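Long-range contacts in PBP domain-containing protein (PDB 3MUQ), which is of unknown function but probably binds a small ligand outside the cytoplasm, as periplasmic-binding-protein-like proteins do: residues A116-R121 against G145-V150; V89-D94 against Q165-S170; D85-G90 against L187-E192. One frame throughout, in Å; residues are numbered along the deposited sequence.

Contact 1 of 3, residues A116-R121 against G145-V150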
ATOM      1  N   ALA A 116      -0.735  32.328 -15.733  1.00 19.35           N
ATOM      2  CA  ALA A 116       0.504  31.560 -15.787  1.00 23.14           C
ATOM      3  C   ALA A 116       0.288  30.280 -16.586  1.00 17.99           C
ATOM      4  O   ALA A 116      -0.841  29.846 -16.797  1.00 21.32           O
ATOM      5  CB  ALA A 116       0.961  31.214 -14.378  1.00 26.00           C
ATOM      6  N   THR A 117       1.365  29.659 -17.031  1.00 21.47           N
ATOM      7  CA  THR A 117       1.224  28.416 -17.771  1.00 18.88           C
ATOM      8  C   THR A 117       0.926  27.247 -16.816  1.00 16.05           C
ATOM      9  O   THR A 117       1.585  27.088 -15.785  1.00 19.97           O
ATOM     10  CB  THR A 117       2.465  28.151 -18.655  1.00 24.59           C
ATOM     11  OG1 THR A 117       2.516  29.143 -19.691  1.00 26.95           O
ATOM     12  CG2 THR A 117       2.398  26.761 -19.298  1.00 23.92           C
ATOM     13  N   PHE A 118      -0.097  26.454 -17.148  1.00 14.52           N
ATOM     14  CA  PHE A 118      -0.476  25.299 -16.328  1.00 16.37           C
ATOM     15  C   PHE A 118      -0.751  24.089 -17.204  1.00 13.95           C
ATOM     16  O   PHE A 118      -1.564  24.144 -18.125  1.00 19.43           O
ATOM     17  CB  PHE A 118      -1.714  25.603 -15.476  1.00 16.12           C
ATOM     18  CG  PHE A 118      -2.035  24.522 -14.495  1.00 21.36           C
ATOM     19  CD1 PHE A 118      -1.573  24.597 -13.184  1.00 17.25           C
ATOM     20  CD2 PHE A 118      -2.771  23.408 -14.889  1.00 19.64           C
ATOM     21  CE1 PHE A 118      -1.851  23.590 -12.291  1.00 25.54           C
ATOM     22  CE2 PHE A 118      -3.048  22.398 -13.997  1.00 18.92           C
ATOM     23  CZ  PHE A 118      -2.592  22.488 -12.697  1.00 22.51           C
ATOM     24  N   ILE A 119      -0.057  22.997 -16.930  1.00 19.26           N
ATOM     25  CA  ILE A 119      -0.208  21.804 -17.749  1.00 16.59           C
ATOM     26  C   ILE A 119      -1.108  20.804 -17.032  1.00 17.87           C
ATOM     27  O   ILE A 119      -0.800  20.371 -15.919  1.00 15.60           O
ATOM     28  CB  ILE A 119       1.153  21.131 -18.030  1.00 14.75           C
ATOM     29  CG1 ILE A 119       2.207  22.177 -18.451  1.00 14.89           C
ATOM     30  CG2 ILE A 119       0.982  20.003 -19.070  1.00 14.70           C
ATOM     31  CD1 ILE A 119       1.773  23.078 -19.603  1.00 11.29           C
ATOM     32  N   SER A 120      -2.215  20.437 -17.667  1.00 16.75           N
ATOM     33  CA  SER A 120      -3.081  19.398 -17.126  1.00 16.03           C
ATOM     34  C   SER A 120      -2.875  18.102 -17.912  1.00 21.08           C
ATOM     35  O   SER A 120      -2.645  18.128 -19.121  1.00 21.45           O
ATOM     36  CB  SER A 120      -4.545  19.827 -17.196  1.00 20.28           C
ATOM     37  OG  SER A 120      -5.385  18.705 -16.987  1.00 23.92           O
ATOM     38  N   ARG A 121      -2.949  16.970 -17.222  1.00 21.11           N
ATOM     39  CA  ARG A 121      -2.904  15.673 -17.879  1.00 10.78           C
ATOM     40  C   ARG A 121      -4.066  15.523 -18.873  1.00 18.15           C
ATOM     41  O   ARG A 121      -3.891  14.948 -19.945  1.00 21.38           O
ATOM     42  CB  ARG A 121      -2.929  14.561 -16.832  1.00 15.34           C
ATOM     43  CG  ARG A 121      -1.660  14.528 -15.992  1.00 15.08           C
ATOM     44  CD  ARG A 121      -1.658  13.364 -15.026  1.00 24.04           C
ATOM     45  NE  ARG A 121      -1.925  12.086 -15.681  1.00 20.27           N
ATOM     46  CZ  ARG A 121      -1.785  10.910 -15.069  1.00 28.23           C
ATOM     47  NH1 ARG A 121      -1.352  10.866 -13.810  1.00 24.50           N
ATOM     48  NH2 ARG A 121      -2.056   9.782 -15.712  1.00 23.05           N
ATOM     49  N   GLY A 145      -5.923  31.471 -20.874  1.00 23.69           N
ATOM     50  CA  GLY A 145      -4.960  31.251 -21.937  1.00 23.24           C
ATOM     51  C   GLY A 145      -3.846  30.286 -21.562  1.00 25.42           C
ATOM     52  O   GLY A 145      -3.545  29.357 -22.318  1.00 28.51           O
ATOM     53  N   GLY A 146      -3.227  30.497 -20.402  1.00 15.96           N
ATOM     54  CA  GLY A 146      -2.107  29.651 -20.004  1.00 23.46           C
ATOM     55  C   GLY A 146      -2.412  28.169 -19.804  1.00 26.08           C
ATOM     56  O   GLY A 146      -1.494  27.341 -19.737  1.00 26.26           O
ATOM     57  N   TYR A 147      -3.695  27.823 -19.731  1.00 22.19           N
ATOM     58  CA  TYR A 147      -4.102  26.467 -19.387  1.00 20.73           C
ATOM     59  C   TYR A 147      -3.998  25.502 -20.559  1.00 24.38           C
ATOM     60  O   TYR A 147      -4.638  25.705 -21.585  1.00 30.35           O
ATOM     61  CB  TYR A 147      -5.522  26.455 -18.825  1.00 23.35           C
ATOM     62  CG  TYR A 147      -5.958  25.103 -18.281  1.00 25.00           C
ATOM     63  CD1 TYR A 147      -5.592  24.691 -17.004  1.00 21.20           C
ATOM     64  CD2 TYR A 147      -6.744  24.249 -19.041  1.00 24.72           C
ATOM     65  CE1 TYR A 147      -5.990  23.455 -16.504  1.00 22.53           C
ATOM     66  CE2 TYR A 147      -7.140  23.015 -18.547  1.00 24.68           C
ATOM     67  CZ  TYR A 147      -6.767  22.623 -17.282  1.00 25.77           C
ATOM     68  OH  TYR A 147      -7.182  21.391 -16.796  1.00 29.65           O
ATOM     69  N   ARG A 148      -3.196  24.448 -20.396  1.00 19.96           N
ATOM     70  CA  ARG A 148      -2.980  23.476 -21.467  1.00 20.16           C
ATOM     71  C   ARG A 148      -3.241  22.036 -21.021  1.00 24.82           C
ATOM     72  O   ARG A 148      -2.558  21.514 -20.143  1.00 29.74           O
ATOM     73  CB  ARG A 148      -1.559  23.604 -22.012  1.00 25.46           C
ATOM     74  CG  ARG A 148      -1.307  24.923 -22.707  1.00 43.49           C
ATOM     75  CD  ARG A 148       0.107  25.004 -23.228  1.00 56.17           C
ATOM     76  NE  ARG A 148       0.296  24.269 -24.476  1.00 58.71           N
ATOM     77  CZ  ARG A 148       0.392  24.846 -25.670  1.00 57.45           C
ATOM     78  NH1 ARG A 148       0.311  26.164 -25.776  1.00 59.75           N
ATOM     79  NH2 ARG A 148       0.573  24.108 -26.757  1.00 53.16           N
ATOM     80  N   SER A 149      -4.220  21.408 -21.653  1.00 24.76           N
ATOM     81  CA  SER A 149      -4.648  20.050 -21.352  1.00 29.40           C
ATOM     82  C   SER A 149      -4.077  19.132 -22.430  1.00 29.51           C
ATOM     83  O   SER A 149      -4.619  19.051 -23.530  1.00 33.81           O
ATOM     84  CB  SER A 149      -6.184  20.000 -21.353  1.00 29.62           C
ATOM     85  OG  SER A 149      -6.676  18.756 -20.888  1.00 32.63           O
ATOM     86  N   VAL A 150      -2.976  18.450 -22.118  1.00 25.52           N
ATOM     87  CA  VAL A 150      -2.179  17.778 -23.142  1.00 27.51           C
ATOM     88  C   VAL A 150      -2.659  16.380 -23.520  1.00 31.92           C
ATOM     89  O   VAL A 150      -2.298  15.872 -24.579  1.00 36.53           O
ATOM     90  CB  VAL A 150      -0.678  17.699 -22.758  1.00 37.53           C
ATOM     91  CG1 VAL A 150      -0.039  19.076 -22.823  1.00 35.29           C
ATOM     92  CG2 VAL A 150      -0.486  17.043 -21.370  1.00 30.29           C
TER
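Phe118 and Tyr147 open a parallel strand pairing, formed by the two parallel strands of a beta-alpha-beta unit, strand 118-120 being connected to strand 147-149 by helix 126-138. Four backbone hydrogen bonds zip the strands: Phe118 N gives to Gly146 O and Arg148 N to Phe118 O, then Ser120 N reaches Arg148 O at 2.7 Å and Val150 N reaches Ser120 O at 3.0 Å. On one face the neighbouring aromatic rings run side by side rather than stacking. Both CG atoms stand anti to their backbone N (chi1 -173° in each), which sends the rings the same way with planes only 7° apart, and they touch rim to rim, Phe118 CD2 lying 3.6 Å from Tyr147 CE1. The phenol oxygen reaches Ser120, two residues further on, with Tyr147 OH 3.1 Å from Ser120 CB. Glu131 of the crossover helix fastens this end, one carboxylate oxygen bonded to Tyr147 OH and the other to Ser120 OG, so that the helix is pinned to both strands at once. On the reverse face Ile119 CD1 lies 4.1 Å from Arg148 CB, and just past the strand end Ile119 CG2 meets Val150 CG1 at 4.0 Å. Thus the pair is sandwiched, with helix 126-138 over the face of Phe118 and Tyr147, helix 154-163 against Ile119 on the other, and Tyr167 bonded to the backbone of Thr117 and Ile119.

Contact 2 of 3, residues V89-D94 against Q165-S170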
ATOM      1  N   VAL A  89       4.368  21.745  -8.662  1.00 18.38           N
ATOM      2  CA  VAL A  89       5.697  22.088  -9.131  1.00 16.75           C
ATOM      3  C   VAL A  89       5.609  23.184 -10.192  1.00 23.58           C
ATOM      4  O   VAL A  89       4.557  23.389 -10.804  1.00 21.06           O
ATOM      5  CB  VAL A  89       6.419  20.856  -9.684  1.00 20.60           C
ATOM      6  CG1 VAL A  89       6.300  19.682  -8.673  1.00 17.13           C
ATOM      7  CG2 VAL A  89       5.862  20.484 -11.043  1.00 15.42           C
ATOM      8  N   GLY A  90       6.708  23.905 -10.383  1.00 18.24           N
ATOM      9  CA  GLY A  90       6.747  24.985 -11.351  1.00 15.26           C
ATOM     10  C   GLY A  90       8.154  25.520 -11.520  1.00 19.62           C
ATOM     11  O   GLY A  90       9.100  24.948 -10.992  1.00 19.92           O
ATOM     12  N   PRO A  91       8.302  26.628 -12.261  1.00 21.04           N
ATOM     13  CA  PRO A  91       9.647  27.143 -12.524  1.00 17.53           C
ATOM     14  C   PRO A  91      10.241  27.639 -11.222  1.00 22.81           C
ATOM     15  O   PRO A  91       9.513  28.175 -10.380  1.00 20.86           O
ATOM     16  CB  PRO A  91       9.401  28.322 -13.479  1.00 20.22           C
ATOM     17  CG  PRO A  91       8.043  28.051 -14.093  1.00 23.10           C
ATOM     18  CD  PRO A  91       7.260  27.366 -12.996  1.00 17.54           C
ATOM     19  N   LYS A  92      11.547  27.470 -11.059  1.00 24.56           N
ATOM     20  CA  LYS A  92      12.213  27.932  -9.853  1.00 31.00           C
ATOM     21  C   LYS A  92      11.877  29.405  -9.577  1.00 28.99           C
ATOM     22  O   LYS A  92      11.734  29.816  -8.431  1.00 37.66           O
ATOM     23  CB  LYS A  92      13.725  27.718  -9.960  1.00 41.40           C
ATOM     24  CG  LYS A  92      14.473  27.944  -8.653  1.00 56.65           C
ATOM     25  CD  LYS A  92      15.973  27.730  -8.817  1.00 64.82           C
ATOM     26  CE  LYS A  92      16.609  27.221  -7.525  1.00 69.06           C
ATOM     27  NZ  LYS A  92      16.138  27.963  -6.318  1.00 68.90           N
ATOM     28  N   ALA A  93      11.730  30.188 -10.639  1.00 25.90           N
ATOM     29  CA  ALA A  93      11.452  31.613 -10.512  1.00 27.43           C
ATOM     30  C   ALA A  93      10.005  31.941 -10.101  1.00 26.35           C
ATOM     31  O   ALA A  93       9.712  33.074  -9.748  1.00 30.49           O
ATOM     32  CB  ALA A  93      11.825  32.340 -11.813  1.00 29.96           C
ATOM     33  N   ASP A  94       9.100  30.966 -10.173  1.00 22.63           N
ATOM     34  CA  ASP A  94       7.751  31.127  -9.624  1.00 24.01           C
ATOM     35  C   ASP A  94       7.072  32.444 -10.022  1.00 25.04           C
ATOM     36  O   ASP A  94       6.719  33.258  -9.168  1.00 22.31           O
ATOM     37  CB  ASP A  94       7.816  31.029  -8.106  1.00 21.78           C
ATOM     38  CG  ASP A  94       6.455  31.065  -7.448  1.00 23.69           C
ATOM     39  OD1 ASP A  94       5.430  30.773  -8.108  1.00 25.89           O
ATOM     40  OD2 ASP A  94       6.417  31.380  -6.243  1.00 26.88           O
ATOM     41  N   GLN A 165       8.081  25.878 -19.097  1.00 21.39           N
ATOM     42  CA  GLN A 165       8.228  26.573 -17.812  1.00 22.25           C
ATOM     43  C   GLN A 165       6.869  26.912 -17.209  1.00 23.95           C
ATOM     44  O   GLN A 165       6.545  28.075 -16.964  1.00 19.94           O
ATOM     45  CB  GLN A 165       9.077  27.838 -17.974  1.00 17.92           C
ATOM     46  CG  GLN A 165      10.558  27.520 -18.203  1.00 15.39           C
ATOM     47  CD  GLN A 165      11.169  26.810 -17.002  1.00 21.19           C
ATOM     48  OE1 GLN A 165      11.444  27.439 -15.975  1.00 20.41           O
ATOM     49  NE2 GLN A 165      11.370  25.491 -17.118  1.00 21.07           N
ATOM     50  N   GLY A 166       6.064  25.888 -16.972  1.00 21.41           N
ATOM     51  CA  GLY A 166       4.767  26.099 -16.357  1.00 21.44           C
ATOM     52  C   GLY A 166       4.574  25.317 -15.072  1.00 21.15           C
ATOM     53  O   GLY A 166       5.452  24.564 -14.641  1.00 16.27           O
ATOM     54  N   TYR A 167       3.408  25.507 -14.464  1.00 18.96           N
ATOM     55  CA  TYR A 167       3.041  24.814 -13.245  1.00 14.30           C
ATOM     56  C   TYR A 167       2.271  23.542 -13.576  1.00 16.25           C
ATOM     57  O   TYR A 167       1.617  23.457 -14.606  1.00 20.31           O
ATOM     58  CB  TYR A 167       2.145  25.711 -12.394  1.00 14.43           C
ATOM     59  CG  TYR A 167       2.837  26.960 -11.884  1.00 18.73           C
ATOM     60  CD1 TYR A 167       3.444  26.984 -10.629  1.00 18.90           C
ATOM     61  CD2 TYR A 167       2.872  28.118 -12.656  1.00 17.14           C
ATOM     62  CE1 TYR A 167       4.081  28.142 -10.161  1.00 14.77           C
ATOM     63  CE2 TYR A 167       3.497  29.279 -12.199  1.00 20.14           C
ATOM     64  CZ  TYR A 167       4.094  29.285 -10.951  1.00 20.79           C
ATOM     65  OH  TYR A 167       4.704  30.434 -10.505  1.00 20.43           O
ATOM     66  N   THR A 168       2.347  22.562 -12.689  1.00 14.61           N
ATOM     67  CA  THR A 168       1.454  21.407 -12.752  1.00 17.63           C
ATOM     68  C   THR A 168       1.303  20.788 -11.350  1.00 18.07           C
ATOM     69  O   THR A 168       2.082  21.088 -10.431  1.00 16.53           O
ATOM     70  CB  THR A 168       1.952  20.349 -13.785  1.00 19.13           C
ATOM     71  OG1 THR A 168       0.880  19.461 -14.125  1.00 19.24           O
ATOM     72  CG2 THR A 168       3.122  19.538 -13.242  1.00 19.74           C
HETATM   73  N   MSE A 169       0.281  19.954 -11.185  1.00 14.74           N
HETATM   74  CA  MSE A 169       0.151  19.138  -9.979  1.00 18.75           C
HETATM   75  C   MSE A 169       0.593  17.713 -10.267  1.00 17.97           C
HETATM   76  O   MSE A 169       0.089  17.073 -11.196  1.00 20.47           O
HETATM   77  CB  MSE A 169      -1.296  19.114  -9.494  1.00 24.53           C
HETATM   78  CG  MSE A 169      -1.467  18.376  -8.171  1.00 30.40           C
HETATM   79 SE   MSE A 169      -3.329  18.355  -7.627  0.78 27.73          SE
HETATM   80  CE  MSE A 169      -3.969  16.897  -8.742  1.00 16.64           C
ATOM     81  N   SER A 170       1.527  17.210  -9.472  1.00 16.76           N
ATOM     82  CA  SER A 170       2.061  15.865  -9.688  1.00 14.09           C
ATOM     83  C   SER A 170       1.960  15.022  -8.437  1.00 19.30           C
ATOM     84  O   SER A 170       2.003  15.558  -7.331  1.00 16.14           O
ATOM     85  CB  SER A 170       3.536  15.959 -10.055  1.00 16.90           C
ATOM     86  OG  SER A 170       4.087  14.680 -10.305  1.00 15.64           O
TER
HETATM   87  O   HOH W   1      13.041  27.017 -13.650  1.00 26.15           O
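Tyr167 is gripped by Pro91 and Asp94, the first and last residues of a type I turn. Pro91 CD sits over the centre of the phenol ring in a CH-pi contact, 4.2 Å from the centroid and 8° off the normal. At the ring's edge, and in its plane, Tyr167 OH gives a hydrogen bond of 2.5 Å to Asp94 OD1, which receives it on the anti lone pair; the carboxylate stands 74° from the ring plane. The ring is thus held at one face and at its tip, where Tyr167 OH also accepts from Ala96 N. The turn, closed by Asp94 N to Pro91 O, brings both partners to the ring, and Asp94 is itself held by Ile98 N and Lys99 N. Beside the proline, Gln165 OE1 lies 3.3 Å from Pro91 CB and bonds through a water to Lys92 N, while Gln165 NE2 bonds to Ser162 O and Asp183 O. Further along, Val89 N to Thr168 O and Thr168 N to Val89 O are both 3.0 Å, and the two CG2 methyls touch. Val89 and Thr168 thus form an antiparallel hydrogen-bonded pair joining strands 78-90 and 168-171, and Tyr167 ties down the turn after the first strand.

Contact 3 of 3, residues D85-G90 against L187-E192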
ATOM      1  N   ASP A  85      -0.375  11.544  -2.368  1.00 17.99           N
ATOM      2  CA  ASP A  85       0.571  12.574  -1.948  1.00 21.09           C
ATOM      3  C   ASP A  85       0.890  13.455  -3.168  1.00 24.91           C
ATOM      4  O   ASP A  85       1.659  13.063  -4.045  1.00 22.05           O
ATOM      5  CB  ASP A  85       1.829  11.870  -1.412  1.00 16.20           C
ATOM      6  CG  ASP A  85       2.931  12.825  -0.993  1.00 24.02           C
ATOM      7  OD1 ASP A  85       2.654  14.012  -0.707  1.00 25.17           O
ATOM      8  OD2 ASP A  85       4.095  12.358  -0.928  1.00 22.57           O
ATOM      9  N   PHE A  86       0.286  14.638  -3.227  1.00 20.60           N
ATOM     10  CA  PHE A  86       0.407  15.502  -4.400  1.00 20.41           C
ATOM     11  C   PHE A  86       1.193  16.770  -4.090  1.00 19.46           C
ATOM     12  O   PHE A  86       1.131  17.286  -2.972  1.00 16.59           O
ATOM     13  CB  PHE A  86      -0.975  15.857  -4.959  1.00 18.86           C
ATOM     14  CG  PHE A  86      -1.700  14.689  -5.557  1.00 17.16           C
ATOM     15  CD1 PHE A  86      -1.448  14.296  -6.866  1.00 23.32           C
ATOM     16  CD2 PHE A  86      -2.627  13.976  -4.807  1.00 19.45           C
ATOM     17  CE1 PHE A  86      -2.101  13.211  -7.423  1.00 21.35           C
ATOM     18  CE2 PHE A  86      -3.293  12.876  -5.356  1.00 21.15           C
ATOM     19  CZ  PHE A  86      -3.026  12.494  -6.668  1.00 23.49           C
ATOM     20  N   VAL A  87       1.941  17.264  -5.075  1.00 12.89           N
ATOM     21  CA  VAL A  87       2.689  18.507  -4.912  1.00 17.96           C
ATOM     22  C   VAL A  87       2.486  19.401  -6.127  1.00 17.26           C
ATOM     23  O   VAL A  87       2.156  18.914  -7.208  1.00 17.23           O
ATOM     24  CB  VAL A  87       4.202  18.259  -4.715  1.00 18.91           C
ATOM     25  CG1 VAL A  87       4.452  17.377  -3.477  1.00 16.51           C
ATOM     26  CG2 VAL A  87       4.816  17.633  -5.969  1.00 14.94           C
ATOM     27  N   ILE A  88       2.677  20.704  -5.941  1.00 14.68           N
ATOM     28  CA  ILE A  88       2.578  21.649  -7.039  1.00 13.79           C
ATOM     29  C   ILE A  88       3.998  22.029  -7.424  1.00 17.80           C
ATOM     30  O   ILE A  88       4.757  22.545  -6.609  1.00 19.67           O
ATOM     31  CB  ILE A  88       1.826  22.950  -6.661  1.00 17.56           C
ATOM     32  CG1 ILE A  88       0.434  22.660  -6.101  1.00 15.43           C
ATOM     33  CG2 ILE A  88       1.763  23.907  -7.877  1.00 15.36           C
ATOM     34  CD1 ILE A  88      -0.463  21.789  -7.017  1.00 20.88           C
ATOM     35  N   VAL A  89       4.368  21.745  -8.662  1.00 18.38           N
ATOM     36  CA  VAL A  89       5.697  22.088  -9.131  1.00 16.75           C
ATOM     37  C   VAL A  89       5.609  23.184 -10.192  1.00 23.58           C
ATOM     38  O   VAL A  89       4.557  23.389 -10.804  1.00 21.06           O
ATOM     39  CB  VAL A  89       6.419  20.856  -9.684  1.00 20.60           C
ATOM     40  CG1 VAL A  89       6.300  19.682  -8.673  1.00 17.13           C
ATOM     41  CG2 VAL A  89       5.862  20.484 -11.043  1.00 15.42           C
ATOM     42  N   GLY A  90       6.708  23.905 -10.383  1.00 18.24           N
ATOM     43  CA  GLY A  90       6.747  24.985 -11.351  1.00 15.26           C
ATOM     44  C   GLY A  90       8.154  25.520 -11.520  1.00 19.62           C
ATOM     45  O   GLY A  90       9.100  24.948 -10.992  1.00 19.92           O
ATOM     46  N   LEU A 187       6.952  23.829  -5.526  1.00 19.21           N
ATOM     47  CA  LEU A 187       6.743  25.205  -5.102  1.00 17.36           C
ATOM     48  C   LEU A 187       5.690  25.299  -4.017  1.00 23.37           C
ATOM     49  O   LEU A 187       5.652  26.280  -3.282  1.00 27.86           O
ATOM     50  CB  LEU A 187       6.358  26.110  -6.279  1.00 19.86           C
ATOM     51  CG  LEU A 187       7.411  26.366  -7.352  1.00 20.83           C
ATOM     52  CD1 LEU A 187       6.817  27.224  -8.435  1.00 18.57           C
ATOM     53  CD2 LEU A 187       8.645  27.033  -6.749  1.00 22.11           C
ATOM     54  N   PHE A 188       4.828  24.295  -3.924  1.00 19.27           N
ATOM     55  CA  PHE A 188       3.813  24.303  -2.879  1.00 23.63           C
ATOM     56  C   PHE A 188       3.379  22.895  -2.495  1.00 26.52           C
ATOM     57  O   PHE A 188       3.111  22.059  -3.362  1.00 26.10           O
ATOM     58  CB  PHE A 188       2.602  25.124  -3.317  1.00 25.89           C
ATOM     59  CG  PHE A 188       1.493  25.148  -2.310  1.00 24.42           C
ATOM     60  CD1 PHE A 188       1.444  26.136  -1.339  1.00 27.16           C
ATOM     61  CD2 PHE A 188       0.505  24.184  -2.330  1.00 23.80           C
ATOM     62  CE1 PHE A 188       0.417  26.169  -0.408  1.00 29.89           C
ATOM     63  CE2 PHE A 188      -0.526  24.202  -1.397  1.00 28.80           C
ATOM     64  CZ  PHE A 188      -0.570  25.203  -0.437  1.00 28.06           C
ATOM     65  N   GLN A 189       3.320  22.632  -1.196  1.00 28.97           N
ATOM     66  CA  GLN A 189       2.895  21.320  -0.710  1.00 34.82           C
ATOM     67  C   GLN A 189       2.272  21.392   0.685  1.00 39.72           C
ATOM     68  O   GLN A 189       1.964  20.363   1.290  1.00 46.00           O
ATOM     69  CB  GLN A 189       4.053  20.303  -0.740  1.00 29.51           C
ATOM     70  CG  GLN A 189       5.277  20.687   0.086  1.00 26.67           C
ATOM     71  CD  GLN A 189       6.360  19.625   0.048  1.00 31.01           C
ATOM     72  OE1 GLN A 189       6.074  18.425   0.134  1.00 29.61           O
ATOM     73  NE2 GLN A 189       7.615  20.060  -0.087  1.00 28.26           N
ATOM     74  N   GLY A 190       2.067  22.604   1.183  1.00 38.39           N
ATOM     75  CA  GLY A 190       1.488  22.776   2.505  1.00 52.25           C
ATOM     76  C   GLY A 190      -0.031  22.874   2.544  1.00 58.83           C
ATOM     77  O   GLY A 190      -0.584  23.948   2.819  1.00 65.13           O
ATOM     78  N   ASP A 191      -0.710  21.759   2.281  1.00 47.35           N
ATOM     79  CA  ASP A 191      -2.169  21.739   2.300  1.00 39.33           C
ATOM     80  C   ASP A 191      -2.674  20.304   2.494  1.00 42.91           C
ATOM     81  O   ASP A 191      -2.289  19.388   1.767  1.00 36.70           O
ATOM     82  CB  ASP A 191      -2.738  22.378   1.021  1.00 35.50           C
ATOM     83  CG  ASP A 191      -4.239  22.716   1.124  1.00 40.99           C
ATOM     84  OD1 ASP A 191      -5.014  21.972   1.758  1.00 35.29           O
ATOM     85  OD2 ASP A 191      -4.664  23.732   0.538  1.00 48.54           O
ATOM     86  N   GLU A 192      -3.536  20.120   3.490  1.00 44.28           N
ATOM     87  CA  GLU A 192      -4.024  18.798   3.845  1.00 50.71           C
ATOM     88  C   GLU A 192      -4.870  18.184   2.741  1.00 38.87           C
ATOM     89  O   GLU A 192      -5.096  16.978   2.720  1.00 39.32           O
ATOM     90  CB  GLU A 192      -4.786  18.840   5.176  1.00 63.95           C
ATOM     91  CG  GLU A 192      -3.870  19.115   6.367  1.00 78.69           C
ATOM     92  CD  GLU A 192      -4.553  18.953   7.719  1.00 89.48           C
ATOM     93  OE1 GLU A 192      -5.593  19.609   7.953  1.00 92.72           O
ATOM     94  OE2 GLU A 192      -4.034  18.176   8.555  1.00 92.31           O
TER
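Ile88 and Phe188 lie side by side across two antiparallel strands and point the same way, with their CB atoms 4.1 Å apart. Phe188 CG is anti to its backbone N (chi1 178°), which turns the ring away from the partner strand, leaving CD2 at 4.1 Å from Ile88 CG1. Helix 104-113 packs against both side chains, Ile88 on Phe108 and Phe188 on Val104 and Val107. One face of the Phe188 ring is turned to its own chain, with Gly190 N above its centre. Leu187 is oriented differently: its CD1 packs on Gly90 CA at 3.7 Å, close against the backbone of a residue that has no side chain. Next to the pair, Val87 CG1 and Gln189 CB run alongside each other at 4.0 Å, while the amide oxygen of Gln189 is bonded to Arg172. The backbone explains why two residues share one partner. Ile88 O accepts from Leu187 N at 2.8 Å and from Phe188 N at 3.2 Å, the latter in the carbonyl plane, and Ile88 N returns a bond to Phe188 O. Leu187 and Phe188 both opposite Ile88 make a classic beta bulge, placed where strand 185-188 ends beside strand 78-90 in the mixed sheet.

Overall arrangement
Read from the N terminus, the chain reaches strand 78-90 first, and contacts 2 and 3 both start from it, sharing Val89 and Gly90. Contact 2 closes its loop at 165-170 and contact 3 a longer one at 187-192, so strand 78-90 runs between strands 168-171 and 185-188. Contact 1 is nested within both loops: 116-121 and 145-150 close the smallest, round helix 126-138. Contacts 1 and 2 touch through a probable hydrogen bond, Ile119 O being 2.6 Å from Thr168 OG1, which ties the two-stranded parallel sheet to the mixed one. Contacts 2 and 3 meet where Leu187 packs on Tyr167, whereas contacts 1 and 3 stay about 6 Å apart at their nearest atoms.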